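DNA-binding protein (Sulfolobus solfataricus, PDB 3IRB) binds zinc through a rubredoxin-like zinc ribbon joined to an OB-fold domain and may bind acyl-CoA. Local coordinates at the zinc ion site. Sequence-based numbering; all coordinates share one arbitrary frame.

The zinc ion site. Residues 50, 52-53, 55, 64, 66-67, 69. With ZN (zinc ion), chain B.
Two CxxC knuckles of the rubredoxin-like zinc ribbon, Cys50/Cys53 and Cys64/Cys67, close on one zinc ion at the tip of the ribbon; the site is most likely structural. Each SG bonds ZN, that of Cys50 at 2.3 Å, and the angles at the metal, from 105° to 114°, are near tetrahedral. The first cysteine of each knuckle holds SG anti to the backbone N (chi1 177° in both). The second cysteines differ: Cys53 SG takes the crowded position between backbone N and carbonyl carbon, whereas Cys67 SG lies anti to its carbonyl carbon.

Around this compact core, N-H groups point at the thiolates and would be expected to ease their negative charge. Cys53 N donates to Cys50 SG at 3.6 Å, and Cys67 N repeats the pattern with Cys64 SG at 3.5 Å. Cys53 SG is gripped twice by Arg55, whose backbone N comes in at 3.5 Å. The arginine side chain then runs out and turns its guanidinium edge-on to the same sulfur.

The periphery is looser. Lys52 starts with CB 4.5 Å from ZN and carries NZ away from the metal; Val69 brings CG2 no nearer than 4.8 Å. The poorly ordered His66 ring lies over one guanidinium face of Arg55, CG 3.7 Å above its plane. Almost in that plane, Arg55 NH1 donates to Cys53 SG at 3.2 Å.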
ATOM      1  N   CYS A  50      13.349   2.540 -12.364  1.00 13.62           N
ATOM      2  CA  CYS A  50      14.727   2.226 -12.713  1.00 14.88           C
ATOM      3  C   CYS A  50      14.969   2.522 -14.186  1.00 15.64           C
ATOM      4  O   CYS A  50      14.232   2.078 -15.065  1.00 14.14           O
ATOM      5  CB  CYS A  50      15.068   0.762 -12.420  1.00 13.31           C
ATOM      6  SG  CYS A  50      16.694   0.263 -12.879  1.00 16.11           S
ATOM      7  N   LYS A  52      17.469   1.562 -15.887  1.00 14.78           N
ATOM      8  CA  LYS A  52      18.169   0.469 -16.563  1.00 14.49           C
ATOM      9  C   LYS A  52      17.229  -0.629 -17.028  1.00 18.33           C
ATOM     10  O   LYS A  52      17.417  -1.160 -18.128  1.00 18.87           O
ATOM     11  CB  LYS A  52      19.253  -0.142 -15.676  1.00 16.46           C
ATOM     12  CG  LYS A  52      20.249  -0.927 -16.530  1.00 24.60           C
ATOM     13  CD  LYS A  52      21.588  -1.161 -15.889  1.00 33.46           C
ATOM     14  CE  LYS A  52      22.600  -1.601 -16.951  1.00 39.55           C
ATOM     15  NZ  LYS A  52      23.712  -2.425 -16.375  1.00 35.63           N
ATOM     16  N   CYS A  53      16.211  -0.951 -16.227  1.00 15.72           N
ATOM     17  CA  CYS A  53      15.250  -2.003 -16.620  1.00 15.15           C
ATOM     18  C   CYS A  53      13.831  -1.487 -16.804  1.00 16.46           C
ATOM     19  O   CYS A  53      12.942  -2.235 -17.251  1.00 15.89           O
ATOM     20  CB  CYS A  53      15.249  -3.121 -15.579  1.00 17.58           C
ATOM     21  SG  CYS A  53      14.622  -2.621 -13.939  1.00 17.79           S
ATOM     22  N   ARG A  55      11.569  -0.958 -14.647  1.00 14.20           N
ATOM     23  CA  ARG A  55      10.611  -1.334 -13.593  1.00 14.68           C
ATOM     24  C   ARG A  55      10.200  -0.114 -12.771  1.00 16.21           C
ATOM     25  O   ARG A  55      11.058   0.708 -12.406  1.00 16.22           O
ATOM     26  CB  ARG A  55      11.242  -2.367 -12.671  1.00 17.58           C
ATOM     27  CG  ARG A  55      11.425  -3.745 -13.309  1.00 19.80           C
ATOM     28  CD  ARG A  55      12.020  -4.702 -12.291  1.00 27.68           C
ATOM     29  NE  ARG A  55      12.089  -6.068 -12.791  1.00 32.48           N
ATOM     30  CZ  ARG A  55      13.046  -6.544 -13.580  1.00 44.81           C
ATOM     31  NH1 ARG A  55      14.045  -5.768 -13.998  1.00 31.82           N
ATOM     32  NH2 ARG A  55      12.984  -7.815 -13.971  1.00 50.91           N
ATOM     33  N   CYS A  64      17.661  -0.410  -7.288  1.00 15.99           N
ATOM     34  CA  CYS A  64      17.042  -1.510  -8.024  1.00 16.83           C
ATOM     35  C   CYS A  64      17.916  -2.739  -7.790  1.00 19.21           C
ATOM     36  O   CYS A  64      19.038  -2.785  -8.263  1.00 16.79           O
ATOM     37  CB  CYS A  64      16.970  -1.218  -9.528  1.00 16.02           C
ATOM     38  SG  CYS A  64      16.262  -2.640 -10.486  1.00 17.56           S
ATOM     39  N   HIS A  66      17.455  -5.731  -8.965  1.00 28.05           N
ATOM     40  CA  HIS A  66      17.548  -6.475 -10.229  1.00 28.32           C
ATOM     41  C   HIS A  66      18.748  -6.048 -11.039  1.00 26.89           C
ATOM     42  O   HIS A  66      19.472  -6.896 -11.551  1.00 25.50           O
ATOM     43  CB  HIS A  66      16.280  -6.298 -11.057  1.00 29.02           C
ATOM     44  CG  HIS A  66      15.070  -6.867 -10.398  1.00 37.21           C
ATOM     45  ND1 HIS A  66      13.984  -6.099 -10.041  1.00 41.11           N
ATOM     46  CD2 HIS A  66      14.789  -8.131  -9.998  1.00 45.52           C
ATOM     47  CE1 HIS A  66      13.078  -6.867  -9.460  1.00 46.16           C
ATOM     48  NE2 HIS A  66      13.540  -8.106  -9.425  1.00 48.34           N
ATOM     49  N   CYS A  67      18.959  -4.731 -11.150  1.00 23.04           N
ATOM     50  CA  CYS A  67      20.056  -4.171 -11.943  1.00 21.13           C
ATOM     51  C   CYS A  67      21.303  -3.800 -11.141  1.00 23.64           C
ATOM     52  O   CYS A  67      22.335  -3.547 -11.742  1.00 21.81           O
ATOM     53  CB  CYS A  67      19.589  -2.906 -12.659  1.00 21.96           C
ATOM     54  SG  CYS A  67      18.204  -3.159 -13.795  1.00 17.16           S
ATOM     55  N   VAL A  69      21.714  -0.942  -9.314  1.00 17.68           N
ATOM     56  CA  VAL A  69      21.942   0.460  -9.608  1.00 19.78           C
ATOM     57  C   VAL A  69      20.954   1.324  -8.825  1.00 18.65           C
ATOM     58  O   VAL A  69      19.825   0.891  -8.486  1.00 18.65           O
ATOM     59  CB  VAL A  69      21.767   0.797 -11.114  1.00 21.26           C
ATOM     60  CG1 VAL A  69      22.763   0.031 -11.979  1.00 26.65           C
ATOM     61  CG2 VAL A  69      20.368   0.536 -11.544  1.00 16.04           C
TER
HETATM   62 ZN    ZN B 201      16.490  -2.073 -12.729  1.00 13.04          ZN